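Local coordinates for DELTA1-pyrroline-2-carboxylate reductase (Thermococcus litoralis DSM 5473, PDB 6T3E), which probably catalyses the NADH-dependent reduction of Delta1-pyrroline-2-carboxylate to L-proline, and binds both NADH and L-proline, at residues K70-I75 / L95-T100; K91-Y96 / P105-S110; L51-G56 / E297-V302. One frame throughout, in Å; residues are numbered along the deposited sequence.

Interaction 1: K70-I75 / L95-T100. With NAI (1,4-dihydronicotinamide adenine dinucleotide), chain F.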
loop_
_atom_site.group_PDB
_atom_site.type_symbol
_atom_site.label_atom_id
_atom_site.label_comp_id
_atom_site.label_asym_id
_atom_site.label_seq_id
_atom_site.Cartn_x
_atom_site.Cartn_y
_atom_site.Cartn_z
ATOM N N LYS B 70 -19.126 -2.260 -4.967
ATOM C CA LYS B 70 -20.140 -3.241 -4.565
ATOM C C LYS B 70 -20.663 -2.986 -3.158
ATOM O O LYS B 70 -21.765 -3.433 -2.823
ATOM C CB LYS B 70 -19.588 -4.678 -4.646
ATOM C CG LYS B 70 -19.082 -5.114 -6.027
ATOM C CD LYS B 70 -17.602 -4.724 -6.261
ATOM C CE LYS B 70 -17.357 -4.260 -7.699
ATOM N NZ LYS B 70 -16.150 -3.386 -7.820
ATOM N N HIS B 71 -19.869 -2.351 -2.297
ATOM C CA HIS B 71 -20.247 -2.141 -0.904
ATOM C C HIS B 71 -20.180 -0.670 -0.506
ATOM O O HIS B 71 -20.212 -0.346 0.688
ATOM C CB HIS B 71 -19.369 -2.990 0.028
ATOM C CG HIS B 71 -19.386 -4.459 -0.285
ATOM N ND1 HIS B 71 -20.472 -5.270 -0.018
ATOM C CD2 HIS B 71 -18.441 -5.264 -0.830
ATOM C CE1 HIS B 71 -20.198 -6.506 -0.393
ATOM N NE2 HIS B 71 -18.974 -6.531 -0.892
ATOM N N ASN B 72 -20.108 0.227 -1.488
ATOM C CA ASN B 72 -20.158 1.666 -1.252
ATOM C C ASN B 72 -19.023 2.126 -0.328
ATOM O O ASN B 72 -19.237 2.740 0.723
ATOM C CB ASN B 72 -21.531 2.048 -0.697
ATOM C CG ASN B 72 -21.699 3.524 -0.564
ATOM O OD1 ASN B 72 -21.152 4.282 -1.363
ATOM N ND2 ASN B 72 -22.471 3.956 0.435
ATOM N N GLY B 73 -17.792 1.860 -0.765
ATOM C CA GLY B 73 -16.646 2.206 0.049
ATOM C C GLY B 73 -15.381 2.443 -0.749
ATOM O O GLY B 73 -15.315 2.228 -1.964
ATOM N N PHE B 74 -14.383 2.951 -0.038
ATOM C CA PHE B 74 -13.047 3.144 -0.573
ATOM C C PHE B 74 -12.030 2.580 0.407
ATOM O O PHE B 74 -12.255 2.583 1.620
ATOM C CB PHE B 74 -12.744 4.632 -0.821
ATOM C CG PHE B 74 -13.743 5.322 -1.677
ATOM C CD1 PHE B 74 -14.896 5.848 -1.129
ATOM C CD2 PHE B 74 -13.528 5.455 -3.038
ATOM C CE1 PHE B 74 -15.831 6.498 -1.929
ATOM C CE2 PHE B 74 -14.445 6.103 -3.842
ATOM C CZ PHE B 74 -15.597 6.632 -3.287
ATOM N N ILE B 75 -10.903 2.104 -0.119
ATOM C CA ILE B 75 -9.758 1.741 0.709
ATOM C C ILE B 75 -8.519 2.421 0.137
ATOM O O ILE B 75 -8.288 2.394 -1.080
ATOM C CB ILE B 75 -9.569 0.217 0.825
ATOM C CG1 ILE B 75 -8.343 -0.084 1.685
ATOM C CG2 ILE B 75 -9.475 -0.445 -0.519
ATOM C CD1 ILE B 75 -8.475 -1.346 2.486
ATOM N N LEU B 95 -12.892 4.310 3.821
ATOM C CA LEU B 95 -13.999 5.253 3.946
ATOM C C LEU B 95 -15.283 4.568 3.494
ATOM O O LEU B 95 -15.443 4.275 2.306
ATOM C CB LEU B 95 -13.731 6.497 3.109
ATOM C CG LEU B 95 -14.899 7.464 2.995
ATOM C CD1 LEU B 95 -15.301 7.888 4.381
ATOM C CD2 LEU B 95 -14.534 8.677 2.150
ATOM N N TYR B 96 -16.190 4.294 4.430
ATOM C CA TYR B 96 -17.515 3.750 4.100
ATOM C C TYR B 96 -18.567 4.677 4.684
ATOM O O TYR B 96 -18.936 4.531 5.861
ATOM C CB TYR B 96 -17.686 2.327 4.636
ATOM C CG TYR B 96 -16.965 1.271 3.807
ATOM C CD1 TYR B 96 -15.580 1.343 3.589
ATOM C CD2 TYR B 96 -17.657 0.197 3.262
ATOM C CE1 TYR B 96 -14.920 0.391 2.840
ATOM C CE2 TYR B 96 -17.005 -0.766 2.507
ATOM C CZ TYR B 96 -15.633 -0.661 2.294
ATOM O OH TYR B 96 -14.978 -1.629 1.549
ATOM N N PRO B 97 -19.122 5.599 3.888
ATOM C CA PRO B 97 -20.007 6.641 4.448
ATOM C C PRO B 97 -21.259 6.116 5.134
ATOM O O PRO B 97 -21.847 6.843 5.947
ATOM C CB PRO B 97 -20.371 7.483 3.219
ATOM C CG PRO B 97 -19.318 7.178 2.212
ATOM C CD PRO B 97 -18.934 5.755 2.437
ATOM N N GLU B 98 -21.697 4.900 4.820
ATOM C CA GLU B 98 -22.852 4.287 5.465
ATOM C C GLU B 98 -22.473 3.431 6.671
ATOM O O GLU B 98 -23.340 2.751 7.229
ATOM C CB GLU B 98 -23.627 3.430 4.463
ATOM C CG GLU B 98 -24.239 4.212 3.323
ATOM C CD GLU B 98 -25.250 5.242 3.809
ATOM O OE1 GLU B 98 -26.335 4.837 4.302
ATOM O OE2 GLU B 98 -24.950 6.457 3.712
ATOM N N ASN B 99 -21.209 3.461 7.096
ATOM C CA ASN B 99 -20.791 2.612 8.206
ATOM C C ASN B 99 -21.465 3.029 9.504
ATOM O O ASN B 99 -21.752 2.173 10.351
ATOM C CB ASN B 99 -19.266 2.660 8.367
ATOM C CG ASN B 99 -18.566 1.388 7.890
ATOM O OD1 ASN B 99 -19.177 0.486 7.311
ATOM N ND2 ASN B 99 -17.263 1.326 8.127
ATOM N N THR B 100 -21.767 4.323 9.662
ATOM C CA THR B 100 -22.398 4.784 10.892
ATOM C C THR B 100 -23.751 4.123 11.108
ATOM O O THR B 100 -24.203 4.019 12.254
ATOM C CB THR B 100 -22.547 6.309 10.873
ATOM O OG1 THR B 100 -23.510 6.683 9.886
ATOM C CG2 THR B 100 -21.224 6.973 10.531
HETATM P PA NAI F . -18.137 10.904 10.113
HETATM O O1A NAI F . -19.152 10.061 9.385
HETATM O O2A NAI F . -17.848 10.302 11.475
HETATM O O5B NAI F . -18.597 12.479 10.237
HETATM C C5B NAI F . -19.142 13.026 9.042
HETATM C C4B NAI F . -20.211 14.139 9.433
HETATM O O4B NAI F . -20.589 14.788 8.382
HETATM C C3B NAI F . -21.478 13.452 9.992
HETATM O O3B NAI F . -21.704 13.910 11.247
HETATM C C2B NAI F . -22.586 13.856 8.997
HETATM O O2B NAI F . -23.927 13.936 9.690
HETATM C C1B NAI F . -22.181 15.022 8.578
HETATM N N9A NAI F . -22.782 15.397 7.327
HETATM C C8A NAI F . -22.803 14.597 6.258
HETATM N N7A NAI F . -23.429 15.246 5.283
HETATM C C5A NAI F . -23.794 16.453 5.748
HETATM C C6A NAI F . -24.459 17.489 5.139
HETATM N N6A NAI F . -25.004 17.653 3.804
HETATM N N1A NAI F . -24.714 18.609 5.813
HETATM C C2A NAI F . -24.299 18.717 7.099
HETATM N N3A NAI F . -23.639 17.695 7.699
HETATM C C4A NAI F . -23.395 16.554 7.006
HETATM O O3 NAI F . -16.771 10.886 9.162
HETATM P PN NAI F . -15.388 11.739 9.528
HETATM O O1N NAI F . -14.421 10.701 10.063
HETATM O O2N NAI F . -15.668 12.844 10.507
HETATM O O5D NAI F . -14.799 12.396 8.164
HETATM C C5D NAI F . -15.296 13.626 7.786
HETATM C C4D NAI F . -14.775 13.942 6.358
HETATM O O4D NAI F . -13.471 14.135 6.347
HETATM C C3D NAI F . -15.029 12.741 5.435
HETATM O O3D NAI F . -15.443 13.206 4.201
HETATM C C2D NAI F . -13.656 12.074 5.273
HETATM O O2D NAI F . -13.646 11.287 3.963
HETATM C C1D NAI F . -12.845 13.101 5.276
HETATM N N1N NAI F . -11.504 12.704 5.737
HETATM C C2N NAI F . -10.311 13.234 5.103
HETATM C C3N NAI F . -8.956 13.207 5.864
HETATM C C7N NAI F . -7.947 14.322 5.475
HETATM O O7N NAI F . -8.297 15.130 4.697
HETATM N N7N NAI F . -6.593 14.356 6.073
HETATM C C4N NAI F . -8.870 12.624 7.260
HETATM C C5N NAI F . -10.008 11.648 7.586
HETATM C C6N NAI F . -11.347 11.773 6.837
#
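Y96 reaches G73 because its chi1 of -77° sets CG beside its own backbone N and anti to the carbonyl carbon, which lays the phenol ring over the start of strand 73-82. G73 CA sits 3.6 Å from the centroid of the Y96 ring and only 4° off its normal, a CH-pi contact made face-on to a backbone carbon. With no side chain at G73, nothing stands between the ring and the main chain. Just beyond, H71 CB comes within 4.1 Å of Y96 CE2.

N72 extends the contact toward the turn. Its CG lies anti to the backbone N (chi1 -174°), and the amide end crosses the methylene part of E98, with N72 ND2 3.4 Å from E98 CG; this is packing rather than a polar bond. N72 O meets P97 CD at 3.5 Å, while Y96 to N99 form a type I turn closed by N99 N on Y96 O.

Two backbone bonds fix the register: F74 N to L95 O and L95 N to F74 O, each 2.9 Å, pair the residues as an antiparallel hydrogen-bonded bridge. On that face F74 CD1 packs on L95 CD2, and L95 CD2 also lies 3.3 Å from O2D of the NADH ribose.

Polar ends look to the second subunit, where P116 O accepts from Y96 OH and E86 holds H71 NE2. The neighbouring strand 58-68 flanks strand 73-82, with N72 and G73 both facing V68 in a geometry that fits a G1 beta bulge, and W247 meets F74 edge-to-face.

Interaction 2: K91-Y96 / P105-S110. With NAI (1,4-dihydronicotinamide adenine dinucleotide), chain F; PRO (proline), chain E.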
loop_
_atom_site.group_PDB
_atom_site.type_symbol
_atom_site.label_atom_id
_atom_site.label_comp_id
_atom_site.label_asym_id
_atom_site.label_seq_id
_atom_site.Cartn_x
_atom_site.Cartn_y
_atom_site.Cartn_z
ATOM N N LYS B 91 -0.115 3.386 5.787
ATOM C CA LYS B 91 -1.421 3.373 6.430
ATOM C C LYS B 91 -2.439 2.787 5.465
ATOM O O LYS B 91 -2.436 3.125 4.277
ATOM C CB LYS B 91 -1.848 4.781 6.859
ATOM C CG LYS B 91 -3.201 4.857 7.581
ATOM C CD LYS B 91 -3.467 6.267 8.130
ATOM C CE LYS B 91 -4.133 7.164 7.081
ATOM N NZ LYS B 91 -4.647 8.458 7.643
ATOM N N VAL B 92 -3.271 1.879 5.964
ATOM C CA VAL B 92 -4.385 1.315 5.214
ATOM C C VAL B 92 -5.645 1.878 5.848
ATOM O O VAL B 92 -5.998 1.495 6.966
ATOM C CB VAL B 92 -4.387 -0.214 5.236
ATOM C CG1 VAL B 92 -5.504 -0.723 4.357
ATOM C CG2 VAL B 92 -3.031 -0.761 4.784
ATOM N N VAL B 93 -6.271 2.849 5.185
ATOM C CA VAL B 93 -7.449 3.530 5.705
ATOM C C VAL B 93 -8.603 3.376 4.721
ATOM O O VAL B 93 -8.419 3.452 3.500
ATOM C CB VAL B 93 -7.168 5.021 5.981
ATOM C CG1 VAL B 93 -6.712 5.719 4.721
ATOM C CG2 VAL B 93 -8.413 5.693 6.515
ATOM N N SER B 94 -9.807 3.225 5.264
ATOM C CA SER B 94 -10.998 2.979 4.469
ATOM C C SER B 94 -12.070 3.996 4.820
ATOM O O SER B 94 -12.135 4.499 5.948
ATOM C CB SER B 94 -11.538 1.566 4.683
ATOM O OG SER B 94 -11.881 1.375 6.041
ATOM N N LEU B 95 -12.892 4.310 3.821
ATOM C CA LEU B 95 -13.999 5.253 3.946
ATOM C C LEU B 95 -15.283 4.568 3.494
ATOM O O LEU B 95 -15.443 4.275 2.306
ATOM C CB LEU B 95 -13.731 6.497 3.109
ATOM C CG LEU B 95 -14.899 7.464 2.995
ATOM C CD1 LEU B 95 -15.301 7.888 4.381
ATOM C CD2 LEU B 95 -14.534 8.677 2.150
ATOM N N TYR B 96 -16.190 4.294 4.430
ATOM C CA TYR B 96 -17.515 3.750 4.100
ATOM C C TYR B 96 -18.567 4.677 4.684
ATOM O O TYR B 96 -18.936 4.531 5.861
ATOM C CB TYR B 96 -17.686 2.327 4.636
ATOM C CG TYR B 96 -16.965 1.271 3.807
ATOM C CD1 TYR B 96 -15.580 1.343 3.589
ATOM C CD2 TYR B 96 -17.657 0.197 3.262
ATOM C CE1 TYR B 96 -14.920 0.391 2.840
ATOM C CE2 TYR B 96 -17.005 -0.766 2.507
ATOM C CZ TYR B 96 -15.633 -0.661 2.294
ATOM O OH TYR B 96 -14.978 -1.629 1.549
ATOM N N PRO B 105 -17.518 3.377 12.654
ATOM C CA PRO B 105 -17.083 4.689 12.163
ATOM C C PRO B 105 -16.919 4.685 10.653
ATOM O O PRO B 105 -16.686 3.641 10.034
ATOM C CB PRO B 105 -15.740 4.908 12.869
ATOM C CG PRO B 105 -15.720 3.923 14.008
ATOM C CD PRO B 105 -16.509 2.750 13.526
ATOM N N SER B 106 -17.075 5.866 10.051
ATOM C CA SER B 106 -16.896 5.957 8.603
ATOM C C SER B 106 -15.461 5.619 8.204
ATOM O O SER B 106 -15.222 4.929 7.204
ATOM C CB SER B 106 -17.279 7.354 8.108
ATOM O OG SER B 106 -18.658 7.622 8.355
ATOM N N VAL B 107 -14.497 6.044 9.006
ATOM C CA VAL B 107 -13.086 5.929 8.660
ATOM C C VAL B 107 -12.428 4.965 9.640
ATOM O O VAL B 107 -12.508 5.148 10.861
ATOM C CB VAL B 107 -12.401 7.305 8.654
ATOM C CG1 VAL B 107 -10.907 7.161 8.594
ATOM C CG2 VAL B 107 -12.899 8.110 7.465
ATOM N N LEU B 108 -11.828 3.911 9.096
ATOM C CA LEU B 108 -11.094 2.903 9.844
ATOM C C LEU B 108 -9.710 2.773 9.233
ATOM O O LEU B 108 -9.572 2.760 8.007
ATOM C CB LEU B 108 -11.838 1.545 9.806
ATOM C CG LEU B 108 -13.271 1.504 10.367
ATOM C CD1 LEU B 108 -13.894 0.120 10.260
ATOM C CD2 LEU B 108 -13.260 1.973 11.842
ATOM N N ALA B 109 -8.679 2.711 10.076
ATOM C CA ALA B 109 -7.315 2.703 9.572
ATOM C C ALA B 109 -6.432 1.765 10.391
ATOM O O ALA B 109 -6.705 1.459 11.556
ATOM C CB ALA B 109 -6.709 4.118 9.566
ATOM N N SER B 110 -5.343 1.330 9.753
ATOM C CA SER B 110 -4.256 0.600 10.386
ATOM C C SER B 110 -2.947 1.147 9.834
ATOM O O SER B 110 -2.871 1.497 8.651
ATOM C CB SER B 110 -4.332 -0.902 10.108
ATOM O OG SER B 110 -5.632 -1.410 10.305
HETATM P PA NAI F . -18.137 10.904 10.113
HETATM O O1A NAI F . -19.152 10.061 9.385
HETATM O O2A NAI F . -17.848 10.302 11.475
HETATM O O5B NAI F . -18.597 12.479 10.237
HETATM C C5B NAI F . -19.142 13.026 9.042
HETATM C C4B NAI F . -20.211 14.139 9.433
HETATM O O4B NAI F . -20.589 14.788 8.382
HETATM C C3B NAI F . -21.478 13.452 9.992
HETATM O O3B NAI F . -21.704 13.910 11.247
HETATM C C2B NAI F . -22.586 13.856 8.997
HETATM O O2B NAI F . -23.927 13.936 9.690
HETATM C C1B NAI F . -22.181 15.022 8.578
HETATM N N9A NAI F . -22.782 15.397 7.327
HETATM C C8A NAI F . -22.803 14.597 6.258
HETATM N N7A NAI F . -23.429 15.246 5.283
HETATM C C5A NAI F . -23.794 16.453 5.748
HETATM C C6A NAI F . -24.459 17.489 5.139
HETATM N N6A NAI F . -25.004 17.653 3.804
HETATM N N1A NAI F . -24.714 18.609 5.813
HETATM C C2A NAI F . -24.299 18.717 7.099
HETATM N N3A NAI F . -23.639 17.695 7.699
HETATM C C4A NAI F . -23.395 16.554 7.006
HETATM O O3 NAI F . -16.771 10.886 9.162
HETATM P PN NAI F . -15.388 11.739 9.528
HETATM O O1N NAI F . -14.421 10.701 10.063
HETATM O O2N NAI F . -15.668 12.844 10.507
HETATM O O5D NAI F . -14.799 12.396 8.164
HETATM C C5D NAI F . -15.296 13.626 7.786
HETATM C C4D NAI F . -14.775 13.942 6.358
HETATM O O4D NAI F . -13.471 14.135 6.347
HETATM C C3D NAI F . -15.029 12.741 5.435
HETATM O O3D NAI F . -15.443 13.206 4.201
HETATM C C2D NAI F . -13.656 12.074 5.273
HETATM O O2D NAI F . -13.646 11.287 3.963
HETATM C C1D NAI F . -12.845 13.101 5.276
HETATM N N1N NAI F . -11.504 12.704 5.737
HETATM C C2N NAI F . -10.311 13.234 5.103
HETATM C C3N NAI F . -8.956 13.207 5.864
HETATM C C7N NAI F . -7.947 14.322 5.475
HETATM O O7N NAI F . -8.297 15.130 4.697
HETATM N N7N NAI F . -6.593 14.356 6.073
HETATM C C4N NAI F . -8.870 12.624 7.260
HETATM C C5N NAI F . -10.008 11.648 7.586
HETATM C C6N NAI F . -11.347 11.773 6.837
HETATM N N PRO E . -8.940 10.355 3.367
HETATM C CA PRO E . -8.553 10.083 4.755
HETATM C C PRO E . -7.052 9.908 4.973
HETATM O O PRO E . -6.209 10.335 4.170
HETATM C CB PRO E . -9.290 8.780 5.059
HETATM C CG PRO E . -10.547 8.875 4.250
HETATM C CD PRO E . -10.223 9.710 3.022
HETATM O OXT PRO E . -6.647 9.320 5.976
#
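V93 and A109 face each other at an antiparallel non-hydrogen-bonded position, with V93 CB 3.7 Å from A109 CB, and V93 CG2 reaches along the same face to V107 CG1 at 3.6 Å. The other methyl of V107 is used next: CG2 lies 3.9 Å from L95 CD1, so the apolar row runs V107 between V93 and L95. Bound proline rests on this row, its CB 3.5 Å from V93 CG2.

Outward from it, the hairpin is stitched by paired amides of V92 with S110 and of S94 with L108, and Y96 N continues the pattern onto S106 O. On the other face S94 OG bonds G119 O of the second subunit, and L108 packs there on A120 of that subunit.

Two polar side chains, K91 and S106, turn to the ligands. K91 runs out extended, then bends at chi3 (87°), which turns NZ toward the proline carboxylate; NZ donates to OXT at 2.7 Å and also forms a salt bridge with D327 and a hydrogen bond with T131. S106 OG donates to the NADH phosphate oxygen O1A, likewise at 2.7 Å. K91, near one end of the hairpin contact, thus holds the carboxylate of the bound proline, while S106, in the loop at the other end, holds the cofactor phosphate; with R63 and R134 sharing the proline, the arrangement is consistent with holding both ligands in fixed relation.

Interaction 3: L51-G56 / E297-V302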
loop_
_atom_site.group_PDB
_atom_site.type_symbol
_atom_site.label_atom_id
_atom_site.label_comp_id
_atom_site.label_asym_id
_atom_site.label_seq_id
_atom_site.Cartn_x
_atom_site.Cartn_y
_atom_site.Cartn_z
ATOM N N LEU B 51 8.159 20.318 6.357
ATOM C CA LEU B 51 9.456 20.935 6.124
ATOM C C LEU B 51 10.437 19.917 5.567
ATOM O O LEU B 51 11.210 20.225 4.649
ATOM C CB LEU B 51 9.993 21.543 7.416
ATOM C CG LEU B 51 11.394 22.167 7.339
ATOM C CD1 LEU B 51 11.455 23.271 6.293
ATOM C CD2 LEU B 51 11.815 22.686 8.706
ATOM N N GLU B 52 10.405 18.690 6.098
ATOM C CA GLU B 52 11.249 17.632 5.553
ATOM C C GLU B 52 10.867 17.315 4.110
ATOM O O GLU B 52 11.745 17.049 3.276
ATOM C CB GLU B 52 11.164 16.392 6.455
ATOM C CG GLU B 52 11.796 15.117 5.881
ATOM C CD GLU B 52 12.060 14.023 6.926
ATOM O OE1 GLU B 52 11.864 14.264 8.138
ATOM O OE2 GLU B 52 12.455 12.907 6.524
ATOM N N LEU B 53 9.573 17.393 3.784
ATOM C CA LEU B 53 9.115 17.157 2.415
ATOM C C LEU B 53 9.596 18.247 1.459
ATOM O O LEU B 53 9.921 17.965 0.300
ATOM C CB LEU B 53 7.593 17.059 2.392
ATOM C CG LEU B 53 6.882 17.446 1.098
ATOM C CD1 LEU B 53 7.079 16.361 0.044
ATOM C CD2 LEU B 53 5.406 17.691 1.374
ATOM N N TYR B 54 9.621 19.500 1.914
ATOM C CA TYR B 54 10.060 20.589 1.049
ATOM C C TYR B 54 11.552 20.502 0.740
ATOM O O TYR B 54 11.986 20.891 -0.350
ATOM C CB TYR B 54 9.736 21.944 1.681
ATOM C CG TYR B 54 10.078 23.101 0.766
ATOM C CD1 TYR B 54 9.178 23.526 -0.210
ATOM C CD2 TYR B 54 11.308 23.749 0.850
ATOM C CE1 TYR B 54 9.480 24.563 -1.061
ATOM C CE2 TYR B 54 11.622 24.794 -0.003
ATOM C CZ TYR B 54 10.701 25.197 -0.957
ATOM O OH TYR B 54 10.992 26.229 -1.818
ATOM N N ASN B 55 12.361 20.052 1.699
ATOM C CA ASN B 55 13.804 19.965 1.507
ATOM C C ASN B 55 14.227 18.736 0.708
ATOM O O ASN B 55 15.427 18.434 0.665
ATOM C CB ASN B 55 14.517 19.968 2.861
ATOM C CG ASN B 55 14.294 21.255 3.638
ATOM O OD1 ASN B 55 14.151 22.332 3.057
ATOM N ND2 ASN B 55 14.253 21.147 4.959
ATOM N N GLY B 56 13.283 18.052 0.056
ATOM C CA GLY B 56 13.586 16.893 -0.764
ATOM C C GLY B 56 13.942 15.637 -0.006
ATOM O O GLY B 56 14.537 14.724 -0.584
ATOM N N GLU B 297 1.373 25.133 -1.983
ATOM C CA GLU B 297 1.274 23.926 -1.183
ATOM C C GLU B 297 1.677 24.234 0.249
ATOM O O GLU B 297 2.483 25.130 0.511
ATOM C CB GLU B 297 2.182 22.827 -1.737
ATOM C CG GLU B 297 1.849 22.368 -3.140
ATOM C CD GLU B 297 2.659 21.156 -3.553
ATOM O OE1 GLU B 297 2.148 20.021 -3.433
ATOM O OE2 GLU B 297 3.810 21.337 -3.996
ATOM N N LEU B 298 1.127 23.461 1.183
ATOM C CA LEU B 298 1.436 23.693 2.586
ATOM C C LEU B 298 2.931 23.582 2.851
ATOM O O LEU B 298 3.464 24.316 3.690
ATOM C CB LEU B 298 0.664 22.707 3.464
ATOM C CG LEU B 298 0.817 22.883 4.976
ATOM C CD1 LEU B 298 0.212 24.196 5.426
ATOM C CD2 LEU B 298 0.199 21.719 5.729
ATOM N N ALA B 299 3.629 22.705 2.123
ATOM C CA ALA B 299 5.067 22.559 2.336
ATOM C C ALA B 299 5.804 23.847 2.005
ATOM O O ALA B 299 6.798 24.183 2.658
ATOM C CB ALA B 299 5.613 21.394 1.511
ATOM N N GLU B 300 5.337 24.585 0.992
ATOM C CA GLU B 300 5.971 25.861 0.666
ATOM C C GLU B 300 5.680 26.920 1.725
ATOM O O GLU B 300 6.528 27.777 2.006
ATOM C CB GLU B 300 5.505 26.343 -0.704
ATOM C CG GLU B 300 5.336 25.229 -1.705
ATOM C CD GLU B 300 4.825 25.732 -3.021
ATOM O OE1 GLU B 300 3.747 26.341 -3.035
ATOM O OE2 GLU B 300 5.504 25.524 -4.042
ATOM N N ILE B 301 4.481 26.892 2.309
ATOM C CA ILE B 301 4.141 27.848 3.357
ATOM C C ILE B 301 4.952 27.586 4.625
ATOM O O ILE B 301 5.437 28.524 5.272
ATOM C CB ILE B 301 2.629 27.816 3.623
ATOM C CG1 ILE B 301 1.893 28.526 2.483
ATOM C CG2 ILE B 301 2.309 28.462 4.962
ATOM C CD1 ILE B 301 0.479 28.901 2.815
ATOM N N VAL B 302 5.103 26.313 5.009
ATOM C CA VAL B 302 5.874 25.992 6.209
ATOM C C VAL B 302 7.322 26.433 6.035
ATOM O O VAL B 302 7.929 27.012 6.946
ATOM C CB VAL B 302 5.782 24.484 6.530
ATOM C CG1 VAL B 302 6.575 24.155 7.795
ATOM C CG2 VAL B 302 4.342 24.036 6.688
#
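E300, whose CG lies 4.2 Å from Y54 CE1, accepts the backbone N of E297 at OE1 over 2.9 Å. The amide arrives 45° out of the carboxylate plane. E297 is the N-cap of helix 298-303, so the bond supplies one half of a capping box; E297 OE1 itself takes K270 N.

Across the contact the packing is apolar and centres on A299. L53 CD2 touches A299 CB at 3.7 Å, and Y54 CB stands 4.2 Å from the same methyl. Y54 carries CG anti to its backbone N (chi1 -176°), which sends the ring alongside the first turn of the opposing helix, where CD1 lies 3.8 Å from A299 O and CE1 comes near E300 CA. At the far end L51 CB packs on V302 CG1, 4.3 Å away.

Helix 39-54 finishes here. G56, at positive phi, is the C-prime residue of a Schellman motif in which K57 N turns back to E52 O, with a weak bond from G56 N to L53 O.

No hydrogen bond joins the two segments, so van der Waals packing of L51, L53 and the Y54 ring on A299, E300 and V302 joins them, while a glutamate carboxylate at the N-terminal end of helix 298-303 would probably be favoured by that helix's dipole.

In the fold
Read from the N terminus, the chain first meets 51-56, the opening half of interaction 3, which closes only at 297-302 and so encloses everything between. Within that long excursion, interaction 1 closes a loop from 70-75 to 95-100, and interaction 2 from 91-96 to 105-110; the two overlap at L95 and Y96, so the second begins before the first has ended. Together they join strands 73-82, 87-95 and 107-114 as successive antiparallel neighbours of the mixed sheet, and both meet NADH and the second subunit. Interaction 3, on the opposite side of the chain's centre from interaction 1, instead ties helix 39-54 to the helix following the outermost strand, 294-297, of the parallel sheet.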